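Local coordinates for protein chorismate mutase (Helicobacter pylori, PDB 6AL9) that probably catalyses the rearrangement of chorismate to prephenate, as a small all-helical, dimeric chorismate mutase of type II, at residues Lys50-Ile55 with Ile82-Gln87. Sequence-based numbering, arbitrary orientation.
Sequences KREQEI and ISRKFQ. With PHB (p-hydroxybenzoic acid), chain E; PYR (pyruvic acid), chain D.
Glu52 and Arg84 form a salt bridge between helix 49-61 and helix 69-93, and both nitrogens that Arg84 offers converge on a single carboxylate oxygen. Glu52 OE2 receives Arg84 NH2 at 2.7 Å on its syn side, with an N-H...O angle of 159°, and Arg84 NE at 3.1 Å by a more bent bond (138°) that meets OE2 nearly along its C-O bond. The oxygen lies in the guanidinium plane, and the two flat groups are nearly coplanar although the side chains cross at about a right angle. Glu52 reaches over because its chain runs extended beyond CG, whereas Arg84 bends at chi3 (-91°) to turn NE and NH2 to the acid. The hydroxyl O4 of p-hydroxybenzoic acid donates a third hydrogen bond to Glu52 OE2 (3.2 Å), and Glu52 CG packs against the ligand ring, 3.4 Å from C5.

The pocket is consistent with the active site of the all-helical AroQ-type chorismate mutase fold, here holding p-hydroxybenzoic acid and pyruvic acid side by side. At the other end of the aromatic ligand Ser83 OG donates to carboxylate atom O2' at 3.2 Å; Arg30 NH2 is a further hydrogen-bond partner of this ligand. One turn on, Gln87 NE2 holds O3 of pyruvic acid at 3.1 Å in a nearly straight bond. Ile55 CG1 lies over one face of the Arg51 guanidinium, whose NH2 makes a salt bridge to Asp17 of the second subunit.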
loop_
_atom_site.group_PDB
_atom_site.type_symbol
_atom_site.label_atom_id
_atom_site.label_comp_id
_atom_site.label_asym_id
_atom_site.label_seq_id
_atom_site.Cartn_x
_atom_site.Cartn_y
_atom_site.Cartn_z
ATOM N N LYS B 50 6.382 -15.826 10.825
ATOM C CA LYS B 50 5.602 -16.906 10.175
ATOM C C LYS B 50 4.334 -16.361 9.485
ATOM O O LYS B 50 4.053 -16.669 8.313
ATOM C CB LYS B 50 5.225 -17.990 11.193
ATOM C CG LYS B 50 4.517 -19.189 10.593
ATOM C CD LYS B 50 4.503 -20.390 11.534
ATOM C CE LYS B 50 5.917 -20.912 11.780
ATOM N NZ LYS B 50 5.973 -22.172 12.582
ATOM N N ARG B 51 3.590 -15.540 10.216
ATOM C CA ARG B 51 2.376 -14.942 9.708
ATOM C C ARG B 51 2.632 -14.030 8.485
ATOM O O ARG B 51 1.923 -14.142 7.472
ATOM C CB ARG B 51 1.680 -14.170 10.829
ATOM C CG ARG B 51 0.512 -13.270 10.412
ATOM C CD ARG B 51 -0.677 -14.046 9.884
ATOM N NE ARG B 51 -1.753 -13.136 9.542
ATOM C CZ ARG B 51 -2.703 -13.390 8.648
ATOM N NH1 ARG B 51 -2.728 -14.536 7.981
ATOM N NH2 ARG B 51 -3.624 -12.475 8.402
ATOM N N GLU B 52 3.638 -13.146 8.578
ATOM C CA GLU B 52 4.013 -12.270 7.472
ATOM C C GLU B 52 4.296 -13.082 6.224
ATOM O O GLU B 52 3.864 -12.714 5.135
ATOM C CB GLU B 52 5.247 -11.429 7.821
ATOM C CG GLU B 52 5.018 -10.364 8.891
ATOM C CD GLU B 52 6.215 -9.439 9.082
ATOM O OE1 GLU B 52 7.217 -9.590 8.332
ATOM O OE2 GLU B 52 6.159 -8.557 9.999
ATOM N N GLN B 53 5.026 -14.180 6.375
ATOM C CA GLN B 53 5.420 -14.990 5.231
ATOM C C GLN B 53 4.239 -15.774 4.661
ATOM O O GLN B 53 4.138 -15.926 3.452
ATOM C CB GLN B 53 6.550 -15.941 5.594
ATOM C CG GLN B 53 7.931 -15.340 5.442
ATOM C CD GLN B 53 8.253 -14.882 4.018
ATOM O OE1 GLN B 53 8.260 -15.663 3.051
ATOM N NE2 GLN B 53 8.548 -13.615 3.894
ATOM N N GLU B 54 3.354 -16.260 5.523
ATOM C CA GLU B 54 2.082 -16.803 5.084
ATOM C C GLU B 54 1.229 -15.807 4.272
ATOM O O GLU B 54 0.666 -16.173 3.241
ATOM C CB GLU B 54 1.293 -17.338 6.288
ATOM C CG GLU B 54 1.853 -18.647 6.829
ATOM C CD GLU B 54 1.285 -19.034 8.194
ATOM O OE1 GLU B 54 0.714 -18.158 8.886
ATOM O OE2 GLU B 54 1.405 -20.228 8.582
ATOM N N ILE B 55 1.147 -14.551 4.716
ATOM C CA ILE B 55 0.436 -13.514 3.964
ATOM C C ILE B 55 1.019 -13.373 2.550
ATOM O O ILE B 55 0.295 -13.504 1.547
ATOM C CB ILE B 55 0.458 -12.141 4.709
ATOM C CG1 ILE B 55 -0.431 -12.224 5.946
ATOM C CG2 ILE B 55 -0.048 -11.031 3.810
ATOM C CD1 ILE B 55 -0.463 -11.003 6.845
ATOM N N ILE B 82 4.978 -0.495 8.931
ATOM C CA ILE B 82 4.010 0.459 9.404
ATOM C C ILE B 82 3.098 -0.146 10.482
ATOM O O ILE B 82 2.899 0.433 11.537
ATOM C CB ILE B 82 3.125 0.954 8.273
ATOM C CG1 ILE B 82 3.883 1.950 7.397
ATOM C CG2 ILE B 82 1.876 1.620 8.847
ATOM C CD1 ILE B 82 3.156 2.208 6.095
ATOM N N SER B 83 2.554 -1.315 10.193
ATOM C CA SER B 83 1.690 -2.036 11.134
ATOM C C SER B 83 2.364 -2.405 12.464
ATOM O O SER B 83 1.754 -2.258 13.529
ATOM C CB SER B 83 1.133 -3.287 10.450
ATOM O OG SER B 83 0.246 -3.990 11.301
ATOM N N ARG B 84 3.607 -2.875 12.389
ATOM C CA ARG B 84 4.394 -3.269 13.567
ATOM C C ARG B 84 4.680 -2.090 14.487
ATOM O O ARG B 84 4.424 -2.158 15.690
ATOM C CB ARG B 84 5.745 -3.861 13.143
ATOM C CG ARG B 84 5.987 -5.287 13.566
ATOM C CD ARG B 84 7.395 -5.741 13.198
ATOM N NE ARG B 84 7.383 -6.347 11.879
ATOM C CZ ARG B 84 8.154 -5.973 10.855
ATOM N NH1 ARG B 84 9.048 -4.992 10.995
ATOM N NH2 ARG B 84 8.039 -6.588 9.678
ATOM N N LYS B 85 5.258 -1.031 13.927
ATOM C CA LYS B 85 5.526 0.195 14.683
ATOM C C LYS B 85 4.242 0.760 15.323
ATOM O O LYS B 85 4.246 1.198 16.474
ATOM C CB LYS B 85 6.172 1.252 13.781
ATOM C CG LYS B 85 7.705 1.172 13.719
ATOM C CD LYS B 85 8.304 1.537 12.359
ATOM C CE LYS B 85 7.685 2.821 11.787
ATOM N NZ LYS B 85 8.577 3.636 10.907
ATOM N N PHE B 86 3.151 0.750 14.565
ATOM C CA PHE B 86 1.896 1.289 15.052
ATOM C C PHE B 86 1.415 0.522 16.297
ATOM O O PHE B 86 1.047 1.136 17.314
ATOM C CB PHE B 86 0.849 1.257 13.938
ATOM C CG PHE B 86 -0.546 1.515 14.416
ATOM C CD1 PHE B 86 -0.906 2.764 14.877
ATOM C CD2 PHE B 86 -1.493 0.504 14.402
ATOM C CE1 PHE B 86 -2.190 2.997 15.323
ATOM C CE2 PHE B 86 -2.780 0.738 14.840
ATOM C CZ PHE B 86 -3.129 1.979 15.296
ATOM N N GLN B 87 1.448 -0.814 16.210
ATOM C CA GLN B 87 1.042 -1.703 17.301
ATOM C C GLN B 87 1.904 -1.499 18.555
ATOM O O GLN B 87 1.384 -1.427 19.681
ATOM C CB GLN B 87 1.131 -3.166 16.861
ATOM C CG GLN B 87 -0.022 -3.645 16.001
ATOM C CD GLN B 87 0.194 -5.056 15.459
ATOM O OE1 GLN B 87 0.949 -5.258 14.520
ATOM N NE2 GLN B 87 -0.485 -6.021 16.035
HETATM C "C1'" PHB E . -0.405 -7.710 10.121
HETATM O "O1'" PHB E . -0.726 -8.289 9.063
HETATM O "O2'" PHB E . -1.131 -6.823 10.630
HETATM C C1 PHB E . 0.886 -8.099 10.785
HETATM C C2 PHB E . 1.576 -7.207 11.615
HETATM C C3 PHB E . 2.773 -7.590 12.223
HETATM C C4 PHB E . 3.277 -8.870 12.000
HETATM C C5 PHB E . 2.586 -9.760 11.177
HETATM C C6 PHB E . 1.395 -9.377 10.570
HETATM O O4 PHB E . 4.445 -9.262 12.575
HETATM C C PYR D . -0.630 -10.660 13.757
HETATM O O PYR D . 0.252 -11.436 14.193
HETATM O OXT PYR D . -1.608 -11.119 13.119
HETATM C CA PYR D . -0.492 -9.213 14.013
HETATM O O3 PYR D . 0.278 -8.815 14.881
HETATM C CB PYR D . -1.296 -8.225 13.218
#